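Local coordinates for lysyl oxidase (Pichia pastoris, PDB 1W7C), which probably oxidises primary amines, including the side chains of lysine residues, to aldehydes with the help of a copper ion and a topaquinone cofactor, at residues A[170-175]-A[191-196]; A[210-215]-A[225-230]; A[423-428]-A[446-451]. All blocks are in the same frame, centred on the assembly; numbering follows the deposited sequence.

Interaction 1: residues A[170-175]-A[191-196]; sequences MGCHSA and GTCNIN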
loop_
_atom_site.group_PDB
_atom_site.type_symbol
_atom_site.label_atom_id
_atom_site.label_comp_id
_atom_site.label_asym_id
_atom_site.label_seq_id
_atom_site.Cartn_x
_atom_site.Cartn_y
_atom_site.Cartn_z
ATOM N N MET A 170 -1.526 -31.737 -27.726
ATOM C CA MET A 170 -2.026 -30.379 -27.555
ATOM C C MET A 170 -3.478 -30.416 -27.073
ATOM O O MET A 170 -4.146 -31.460 -27.087
ATOM C CB MET A 170 -1.874 -29.587 -28.867
ATOM C CG MET A 170 -2.881 -29.970 -29.957
ATOM S SD MET A 170 -2.578 -29.191 -31.532
ATOM C CE MET A 170 -0.990 -29.944 -32.011
ATOM N N GLY A 171 -3.957 -29.257 -26.665
ATOM C CA GLY A 171 -5.327 -29.100 -26.248
ATOM C C GLY A 171 -5.906 -27.844 -26.860
ATOM O O GLY A 171 -5.362 -26.739 -26.724
ATOM N N CYS A 172 -7.032 -28.003 -27.538
ATOM C CA CYS A 172 -7.667 -26.899 -28.235
ATOM C C CYS A 172 -8.947 -26.546 -27.491
ATOM O O CYS A 172 -9.628 -27.431 -26.939
ATOM C CB CYS A 172 -7.911 -27.283 -29.708
ATOM S SG CYS A 172 -6.364 -27.818 -30.543
ATOM N N HIS A 173 -9.243 -25.256 -27.446
ATOM C CA HIS A 173 -10.262 -24.705 -26.549
ATOM C C HIS A 173 -10.709 -23.313 -27.036
ATOM O O HIS A 173 -10.124 -22.738 -27.946
ATOM C CB HIS A 173 -9.714 -24.624 -25.119
ATOM C CG HIS A 173 -8.446 -23.849 -25.014
ATOM N ND1 HIS A 173 -8.392 -22.585 -24.485
ATOM C CD2 HIS A 173 -7.181 -24.149 -25.399
ATOM C CE1 HIS A 173 -7.154 -22.128 -24.554
ATOM N NE2 HIS A 173 -6.399 -23.057 -25.108
ATOM N N SER A 174 -11.792 -22.830 -26.447
ATOM C CA SER A 174 -12.566 -21.704 -26.949
ATOM C C SER A 174 -12.389 -20.465 -26.059
ATOM O O SER A 174 -12.312 -20.558 -24.833
ATOM C CB SER A 174 -14.048 -22.106 -26.985
ATOM O OG SER A 174 -14.274 -23.167 -27.891
ATOM N N ALA A 175 -12.407 -19.297 -26.690
ATOM C CA ALA A 175 -12.291 -17.997 -26.012
ATOM C C ALA A 175 -13.600 -17.642 -25.323
ATOM O O ALA A 175 -14.687 -18.022 -25.777
ATOM C CB ALA A 175 -11.926 -16.925 -26.995
ATOM N N GLY A 191 -11.050 -19.630 -30.898
ATOM C CA GLY A 191 -10.316 -20.595 -30.108
ATOM C C GLY A 191 -8.868 -20.720 -30.515
ATOM O O GLY A 191 -8.435 -20.123 -31.517
ATOM N N THR A 192 -8.115 -21.447 -29.690
ATOM C CA THR A 192 -6.721 -21.709 -29.988
ATOM C C THR A 192 -6.307 -23.053 -29.451
ATOM O O THR A 192 -7.123 -23.766 -28.854
ATOM C CB THR A 192 -5.823 -20.576 -29.421
ATOM O OG1 THR A 192 -4.512 -20.665 -29.993
ATOM C CG2 THR A 192 -5.641 -20.689 -27.891
ATOM N N CYS A 193 -5.039 -23.395 -29.662
ATOM C CA CYS A 193 -4.468 -24.618 -29.131
ATOM C C CYS A 193 -3.211 -24.307 -28.318
ATOM O O CYS A 193 -2.452 -23.389 -28.644
ATOM C CB CYS A 193 -4.093 -25.584 -30.266
ATOM S SG CYS A 193 -5.449 -26.085 -31.336
ATOM N N ASN A 194 -2.999 -25.090 -27.265
ATOM C CA ASN A 194 -1.838 -24.951 -26.405
ATOM C C ASN A 194 -1.192 -26.318 -26.225
ATOM O O ASN A 194 -1.890 -27.350 -26.241
ATOM C CB ASN A 194 -2.235 -24.418 -25.019
ATOM C CG ASN A 194 -2.841 -23.032 -25.076
ATOM O OD1 ASN A 194 -3.879 -22.822 -25.706
ATOM N ND2 ASN A 194 -2.226 -22.089 -24.369
ATOM N N ILE A 195 0.120 -26.349 -26.055
ATOM C CA ILE A 195 0.823 -27.617 -25.851
ATOM C C ILE A 195 0.430 -28.199 -24.475
ATOM O O ILE A 195 0.355 -27.465 -23.493
ATOM C CB ILE A 195 2.361 -27.409 -25.928
ATOM C CG1 ILE A 195 2.787 -26.736 -27.249
ATOM C CG2 ILE A 195 3.086 -28.724 -25.685
ATOM C CD1 ILE A 195 2.585 -27.553 -28.468
ATOM N N ASN A 196 0.186 -29.502 -24.405
ATOM C CA ASN A 196 -0.111 -30.149 -23.128
ATOM C C ASN A 196 1.138 -30.196 -22.271
ATOM O O ASN A 196 2.231 -30.468 -22.769
ATOM C CB ASN A 196 -0.572 -31.607 -23.297
ATOM C CG ASN A 196 -1.862 -31.755 -24.052
ATOM O OD1 ASN A 196 -2.656 -30.824 -24.169
ATOM N ND2 ASN A 196 -2.094 -32.958 -24.560
HETATM O O HOH W 1 -5.291 -32.711 -24.750
#

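Interaction 2: residues A[210-215]-A[225-230]; sequences FFKFDM and MLEYIY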
loop_
_atom_site.group_PDB
_atom_site.type_symbol
_atom_site.label_atom_id
_atom_site.label_comp_id
_atom_site.label_asym_id
_atom_site.label_seq_id
_atom_site.Cartn_x
_atom_site.Cartn_y
_atom_site.Cartn_z
ATOM N N PHE A 210 -5.127 -20.529 -34.478
ATOM C CA PHE A 210 -6.440 -20.027 -34.078
ATOM C C PHE A 210 -7.538 -20.523 -35.021
ATOM O O PHE A 210 -7.285 -20.935 -36.151
ATOM C CB PHE A 210 -6.440 -18.491 -34.079
ATOM C CG PHE A 210 -5.308 -17.889 -33.270
ATOM C CD1 PHE A 210 -4.169 -17.421 -33.898
ATOM C CD2 PHE A 210 -5.349 -17.888 -31.872
ATOM C CE1 PHE A 210 -3.116 -16.922 -33.153
ATOM C CE2 PHE A 210 -4.308 -17.354 -31.132
ATOM C CZ PHE A 210 -3.190 -16.896 -31.760
ATOM N N PHE A 211 -8.767 -20.427 -34.551
ATOM C CA PHE A 211 -9.918 -20.790 -35.326
ATOM C C PHE A 211 -11.157 -20.048 -34.845
ATOM O O PHE A 211 -11.165 -19.442 -33.778
ATOM C CB PHE A 211 -10.144 -22.318 -35.307
ATOM C CG PHE A 211 -10.102 -22.916 -33.941
ATOM C CD1 PHE A 211 -11.246 -22.986 -33.157
ATOM C CD2 PHE A 211 -8.920 -23.440 -33.436
ATOM C CE1 PHE A 211 -11.194 -23.521 -31.867
ATOM C CE2 PHE A 211 -8.861 -23.969 -32.167
ATOM C CZ PHE A 211 -10.000 -24.033 -31.382
ATOM N N LYS A 212 -12.193 -20.117 -35.666
ATOM C CA LYS A 212 -13.458 -19.439 -35.429
ATOM C C LYS A 212 -14.562 -20.351 -35.892
ATOM O O LYS A 212 -14.488 -20.908 -36.982
ATOM C CB LYS A 212 -13.535 -18.116 -36.182
ATOM C CG LYS A 212 -14.778 -17.279 -35.862
ATOM C CD LYS A 212 -14.932 -16.119 -36.838
ATOM C CE LYS A 212 -16.144 -15.277 -36.524
ATOM N NZ LYS A 212 -16.399 -14.190 -37.512
ATOM N N PHE A 213 -15.594 -20.496 -35.070
ATOM C CA PHE A 213 -16.727 -21.354 -35.397
ATOM C C PHE A 213 -18.059 -20.702 -35.073
ATOM O O PHE A 213 -18.146 -19.789 -34.272
ATOM C CB PHE A 213 -16.603 -22.744 -34.748
ATOM C CG PHE A 213 -16.521 -22.733 -33.240
ATOM C CD1 PHE A 213 -17.640 -22.992 -32.478
ATOM C CD2 PHE A 213 -15.304 -22.504 -32.577
ATOM C CE1 PHE A 213 -17.557 -23.034 -31.096
ATOM C CE2 PHE A 213 -15.222 -22.531 -31.185
ATOM C CZ PHE A 213 -16.346 -22.792 -30.450
ATOM N N ASP A 214 -19.068 -21.133 -35.809
ATOM C CA ASP A 214 -20.450 -20.763 -35.598
ATOM C C ASP A 214 -21.107 -21.896 -34.812
ATOM O O ASP A 214 -21.104 -23.068 -35.241
ATOM C CB ASP A 214 -21.160 -20.586 -36.933
ATOM C CG ASP A 214 -22.553 -20.074 -36.762
ATOM O OD1 ASP A 214 -23.339 -20.742 -36.108
ATOM O OD2 ASP A 214 -22.964 -19.028 -37.294
ATOM N N MET A 215 -21.629 -21.559 -33.639
ATOM C CA MET A 215 -22.289 -22.512 -32.742
ATOM C C MET A 215 -23.728 -22.065 -32.458
ATOM O O MET A 215 -24.239 -22.249 -31.345
ATOM C CB MET A 215 -21.477 -22.654 -31.436
ATOM C CG MET A 215 -21.152 -21.329 -30.773
ATOM S SD MET A 215 -20.497 -21.494 -29.096
ATOM C CE MET A 215 -21.925 -22.181 -28.241
ATOM N N MET A 225 -17.285 -24.884 -38.511
ATOM C CA MET A 225 -16.043 -24.132 -38.459
ATOM C C MET A 225 -16.058 -23.103 -39.577
ATOM O O MET A 225 -16.351 -23.436 -40.710
ATOM C CB MET A 225 -14.832 -25.051 -38.628
ATOM C CG MET A 225 -13.535 -24.380 -38.197
ATOM S SD MET A 225 -13.351 -24.135 -36.401
ATOM C CE MET A 225 -13.431 -25.771 -35.917
ATOM N N LEU A 226 -15.779 -21.851 -39.230
ATOM C CA LEU A 226 -15.758 -20.740 -40.172
ATOM C C LEU A 226 -14.369 -20.391 -40.721
ATOM O O LEU A 226 -14.219 -20.120 -41.924
ATOM C CB LEU A 226 -16.347 -19.500 -39.510
ATOM C CG LEU A 226 -17.778 -19.601 -39.009
ATOM C CD1 LEU A 226 -18.107 -18.336 -38.257
ATOM C CD2 LEU A 226 -18.731 -19.804 -40.172
ATOM N N GLU A 227 -13.383 -20.360 -39.835
ATOM C CA GLU A 227 -12.038 -19.932 -40.166
ATOM C C GLU A 227 -10.988 -20.679 -39.390
ATOM O O GLU A 227 -11.212 -21.054 -38.231
ATOM C CB GLU A 227 -11.855 -18.433 -39.864
ATOM C CG GLU A 227 -12.794 -17.522 -40.608
ATOM C CD GLU A 227 -12.705 -16.072 -40.163
ATOM O OE1 GLU A 227 -13.271 -15.197 -40.870
ATOM O OE2 GLU A 227 -12.068 -15.802 -39.114
ATOM N N TYR A 228 -9.846 -20.887 -40.051
ATOM C CA TYR A 228 -8.572 -21.153 -39.386
ATOM C C TYR A 228 -7.687 -19.945 -39.596
ATOM O O TYR A 228 -7.636 -19.408 -40.695
ATOM C CB TYR A 228 -7.917 -22.415 -39.961
ATOM C CG TYR A 228 -8.710 -23.651 -39.647
ATOM C CD1 TYR A 228 -9.423 -24.335 -40.631
ATOM C CD2 TYR A 228 -8.803 -24.092 -38.332
ATOM C CE1 TYR A 228 -10.171 -25.457 -40.305
ATOM C CE2 TYR A 228 -9.551 -25.190 -37.997
ATOM C CZ TYR A 228 -10.232 -25.875 -38.978
ATOM O OH TYR A 228 -10.961 -26.982 -38.602
ATOM N N ILE A 229 -6.994 -19.512 -38.551
ATOM C CA ILE A 229 -6.197 -18.298 -38.608
ATOM C C ILE A 229 -4.804 -18.633 -38.110
ATOM O O ILE A 229 -4.649 -19.167 -37.016
ATOM C CB ILE A 229 -6.838 -17.189 -37.758
ATOM C CG1 ILE A 229 -8.235 -16.840 -38.277
ATOM C CG2 ILE A 229 -5.922 -15.966 -37.681
ATOM C CD1 ILE A 229 -9.099 -16.132 -37.276
ATOM N N TYR A 230 -3.797 -18.304 -38.919
ATOM C CA TYR A 230 -2.413 -18.620 -38.604
ATOM C C TYR A 230 -1.525 -17.598 -39.275
ATOM O O TYR A 230 -1.720 -17.273 -40.445
ATOM C CB TYR A 230 -2.063 -20.047 -39.047
ATOM C CG TYR A 230 -0.618 -20.415 -38.772
ATOM C CD1 TYR A 230 -0.211 -20.848 -37.513
ATOM C CD2 TYR A 230 0.343 -20.307 -39.769
ATOM C CE1 TYR A 230 1.096 -21.174 -37.265
ATOM C CE2 TYR A 230 1.660 -20.638 -39.532
ATOM C CZ TYR A 230 2.032 -21.065 -38.285
ATOM O OH TYR A 230 3.334 -21.392 -38.038
HETATM O O HOH W 2 -15.995 -15.148 -40.187
#

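Interaction 3: residues A[423-428]-A[446-451]; sequences QNPTLN and FFLDGT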
loop_
_atom_site.group_PDB
_atom_site.type_symbol
_atom_site.label_atom_id
_atom_site.label_comp_id
_atom_site.label_asym_id
_atom_site.label_seq_id
_atom_site.Cartn_x
_atom_site.Cartn_y
_atom_site.Cartn_z
ATOM N N GLN A 423 0.973 -1.270 20.194
ATOM C CA GLN A 423 1.132 -2.355 19.224
ATOM C C GLN A 423 -0.020 -2.363 18.224
ATOM O O GLN A 423 -1.050 -1.727 18.416
ATOM C CB GLN A 423 1.251 -3.722 19.922
ATOM C CG GLN A 423 2.369 -3.820 20.894
ATOM C CD GLN A 423 2.393 -5.176 21.530
ATOM O OE1 GLN A 423 1.734 -5.386 22.527
ATOM N NE2 GLN A 423 3.118 -6.106 20.944
ATOM N N ASN A 424 0.168 -3.125 17.163
ATOM C CA ASN A 424 -0.769 -3.154 16.032
ATOM C C ASN A 424 -1.165 -4.591 15.651
ATOM O O ASN A 424 -0.886 -5.047 14.568
ATOM C CB ASN A 424 -0.099 -2.455 14.842
ATOM C CG ASN A 424 -1.032 -2.031 13.744
ATOM O OD1 ASN A 424 -2.262 -2.076 13.847
ATOM N ND2 ASN A 424 -0.421 -1.533 12.656
ATOM N N PRO A 425 -1.866 -5.271 16.544
ATOM C CA PRO A 425 -2.506 -6.543 16.186
ATOM C C PRO A 425 -3.720 -6.283 15.323
ATOM O O PRO A 425 -4.435 -5.312 15.523
ATOM C CB PRO A 425 -2.942 -7.097 17.530
ATOM C CG PRO A 425 -3.268 -5.847 18.314
ATOM C CD PRO A 425 -2.173 -4.884 17.935
ATOM N N THR A 426 -3.934 -7.144 14.343
ATOM C CA THR A 426 -5.067 -7.015 13.413
ATOM C C THR A 426 -5.774 -8.358 13.276
ATOM O O THR A 426 -5.140 -9.420 13.343
ATOM C CB THR A 426 -4.642 -6.548 12.019
ATOM O OG1 THR A 426 -3.662 -7.455 11.503
ATOM C CG2 THR A 426 -4.065 -5.160 12.080
ATOM N N LEU A 427 -7.079 -8.310 13.106
ATOM C CA LEU A 427 -7.823 -9.508 12.700
ATOM C C LEU A 427 -7.794 -9.602 11.178
ATOM O O LEU A 427 -7.955 -8.614 10.497
ATOM C CB LEU A 427 -9.281 -9.461 13.153
ATOM C CG LEU A 427 -10.059 -10.745 12.958
ATOM C CD1 LEU A 427 -9.559 -11.798 13.949
ATOM C CD2 LEU A 427 -11.533 -10.537 13.129
ATOM N N ASN A 428 -7.636 -10.818 10.676
ATOM C CA ASN A 428 -7.475 -11.065 9.257
ATOM C C ASN A 428 -8.355 -12.227 8.862
ATOM O O ASN A 428 -8.307 -13.279 9.512
ATOM C CB ASN A 428 -6.011 -11.407 8.967
ATOM C CG ASN A 428 -5.086 -10.246 9.202
ATOM O OD1 ASN A 428 -4.891 -9.432 8.280
ATOM N ND2 ASN A 428 -4.627 -10.052 10.453
ATOM N N PHE A 446 -8.743 -5.947 9.970
ATOM C CA PHE A 446 -9.423 -5.082 10.914
ATOM C C PHE A 446 -8.442 -4.560 11.979
ATOM O O PHE A 446 -7.650 -5.337 12.484
ATOM C CB PHE A 446 -10.556 -5.839 11.645
ATOM C CG PHE A 446 -11.639 -6.395 10.710
ATOM C CD1 PHE A 446 -11.432 -7.571 9.998
ATOM C CD2 PHE A 446 -12.852 -5.772 10.595
ATOM C CE1 PHE A 446 -12.413 -8.099 9.187
ATOM C CE2 PHE A 446 -13.825 -6.282 9.761
ATOM C CZ PHE A 446 -13.602 -7.405 9.050
ATOM N N PHE A 447 -8.522 -3.262 12.257
ATOM C CA PHE A 447 -7.582 -2.576 13.161
ATOM C C PHE A 447 -8.258 -2.132 14.456
ATOM O O PHE A 447 -9.494 -1.958 14.518
ATOM C CB PHE A 447 -7.018 -1.357 12.461
ATOM C CG PHE A 447 -6.130 -1.663 11.258
ATOM C CD1 PHE A 447 -4.748 -1.622 11.371
ATOM C CD2 PHE A 447 -6.691 -1.974 10.021
ATOM C CE1 PHE A 447 -3.948 -1.847 10.260
ATOM C CE2 PHE A 447 -5.899 -2.197 8.926
ATOM C CZ PHE A 447 -4.512 -2.134 9.051
ATOM N N LEU A 448 -7.458 -1.856 15.477
ATOM C CA LEU A 448 -7.985 -1.557 16.820
ATOM C C LEU A 448 -8.806 -0.224 16.856
ATOM O O LEU A 448 -9.608 -0.070 17.781
ATOM C CB LEU A 448 -6.862 -1.475 17.826
ATOM C CG LEU A 448 -6.210 -2.790 18.184
ATOM C CD1 LEU A 448 -5.019 -2.529 19.132
ATOM C CD2 LEU A 448 -7.166 -3.779 18.859
ATOM N N ASP A 449 -8.573 0.706 15.939
ATOM C CA ASP A 449 -9.230 1.994 15.993
ATOM C C ASP A 449 -10.606 2.008 15.316
ATOM O O ASP A 449 -11.297 3.030 15.397
ATOM C CB ASP A 449 -8.386 3.056 15.298
ATOM C CG ASP A 449 -8.270 2.816 13.815
ATOM O OD1 ASP A 449 -8.582 3.739 13.008
ATOM O OD2 ASP A 449 -7.918 1.672 13.421
ATOM N N GLY A 450 -10.953 0.945 14.576
ATOM C CA GLY A 450 -12.152 0.931 13.764
ATOM C C GLY A 450 -11.912 1.038 12.249
ATOM O O GLY A 450 -12.863 1.158 11.471
ATOM N N THR A 451 -10.639 0.953 11.822
ATOM C CA THR A 451 -10.323 0.935 10.380
ATOM C C THR A 451 -10.388 -0.479 9.867
ATOM O O THR A 451 -9.981 -1.386 10.569
ATOM C CB THR A 451 -8.922 1.512 10.156
ATOM O OG1 THR A 451 -8.929 2.910 10.498
ATOM C CG2 THR A 451 -8.406 1.402 8.718
HETATM O O HOH W 3 -4.718 -2.594 15.092
#

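Interaction 1: residues A[170-175]-A[191-196]
H173 NE2 donates to N194 OD1 over 2.6 Å, and the bond is nearly straight, with an N-H...O angle of 175°. The oxygen sits almost in the plane of the imidazole, at its edge, whereas the donor stands well above the plane of the amide carbonyl, 47° out of it. The two side chains meet at about a right angle. H173 CG lies between its own backbone N and carbonyl carbon (chi1 55°), which sends CG across toward N194 on the partner strand. T192 runs alongside the imidazole, its CG2 methyl 3.7 Å from H173 NE2, while T192 OG1 turns to F209 O on the adjoining strand. An alanine in place of H173 would probably leave N194 OD1 without its donor and take from T192 CG2 and F350 the ring they pack on, although N194 ND2 would keep its bond to E202 O. The segments are the paired arms of an antiparallel hairpin, and H173 with T192 and G171 with N194 are the hydrogen-bonded pairs of this part of it; G171 N reaches N194 O at 2.8 Å. Between them, on the face opposite H173, the non-hydrogen-bonded pair C172 and C193 is closed by a cross-strand disulfide, with 2.1 Å from C172 SG to C193 SG. M170 packs near this bridge, its SD 4.1 Å from C193 CB, and its side chain also touches helix 153-163; L150 of helix 136-150 adjoins C172. At the far end of the pairing a water spans the strands: it donates to M170 O at 2.9 Å and accepts from N196 ND2 at 3.2 Å. N196 OD1 turns instead to the backbone of M170, 3.0 Å from M170 C.

Interaction 2: residues A[210-215]-A[225-230]
The ring of F211 receives M225 SD obliquely, neither squarely over its face nor at its edge: the sulfur is 5.0 Å from the ring centroid and 57° off the ring normal, a Met-aromatic contact. M225 SD also rests 3.8 Å from F211 CB and 3.9 Å from F213 CB; a bend at chi2 (71°) brings SD back toward the partner strand. On the same face of the sheet, Y228 brings CD2 against F211 CB, again obliquely, with F210 O near the plane of its ring at the edge. The F210 ring, on the other face, has I229 O at its edge, and F210 CB packs on I229 CB. F211 and Y228 face helix 136-150 through L146 and L150, whereas I229 and E227 pack on W521 of the second subunit. These strands form an antiparallel hairpin interrupted by a classic beta bulge, in which L226 and E227 are both set opposite K212. K212 O consequently accepts two N-H groups, from L226 N at 2.8 Å and from E227 N at 3.1 Å. The extra residue turns L226 toward the partner strand, where its CD1 lies 4.0 Å from D214 CB. Next to it, K212 and E227 extend side by side in the same direction. Their charged atoms do not touch, K212 NZ being 4.7 Å from E227 OE1; a water that accepts from K212 NZ and donates to E227 OE1 links them.

Interaction 3: residues A[423-428]-A[446-451]
L427 and F446 form an antiparallel hydrogen-bonded pair: F446 N donates to L427 O at 2.8 Å, and L427 N returns a bond to F446 O at 3.1 Å. Beyond this pair the backbones part, and one water takes over, donating to N424 OD1 and to P425 O, both at 2.8 Å, and accepting from L448 N. Aromatic contact centres on F447. T426 CG2 lies over one face of its ring, 4.0 Å from the centroid and offset toward the rim, a CH-pi contact, while N424 OD1 approaches the ring edge near CD1. T426 OG1, the other branch, bonds to E406. Apolar packing adds L448 CD1 against P425 CG (3.8 Å) and L427 CB beside F446 CB. The second segment leaves the strand through a type I turn, F447 to G450, whose L448 O is bonded to R275 NH1 of the second subunit. Buried where the enzyme domain meets the second subunit, the water serves L448 N and P425 O where direct strand bonds end, and ring and methyl packing fills the rest of the contact; Q423 O, buried beside L448 CD1, finds no polar partner in the model.

How the interactions relate
Interactions 1 and 2 belong to one five-stranded antiparallel sheet: strands 187-195 and 209-214 are neighbours, so the two hairpins touch, and G191 N probably bonds to F211 O. Both are partly buried and share antiparallel main-chain bonds; to these interaction 1 adds a disulfide and a histidine-asparagine bond, interaction 2 aromatic and methionine packing, a bulge and a water between charges. Interaction 3, fully buried, partly by the second subunit, in the copper amine oxidase domain on the opposite side of the chain's centre, holds a strand to a turn; its nearest atoms are about 35 Å from interaction 1. Interactions 2 and 3 both touch the second subunit; interaction 1 does not.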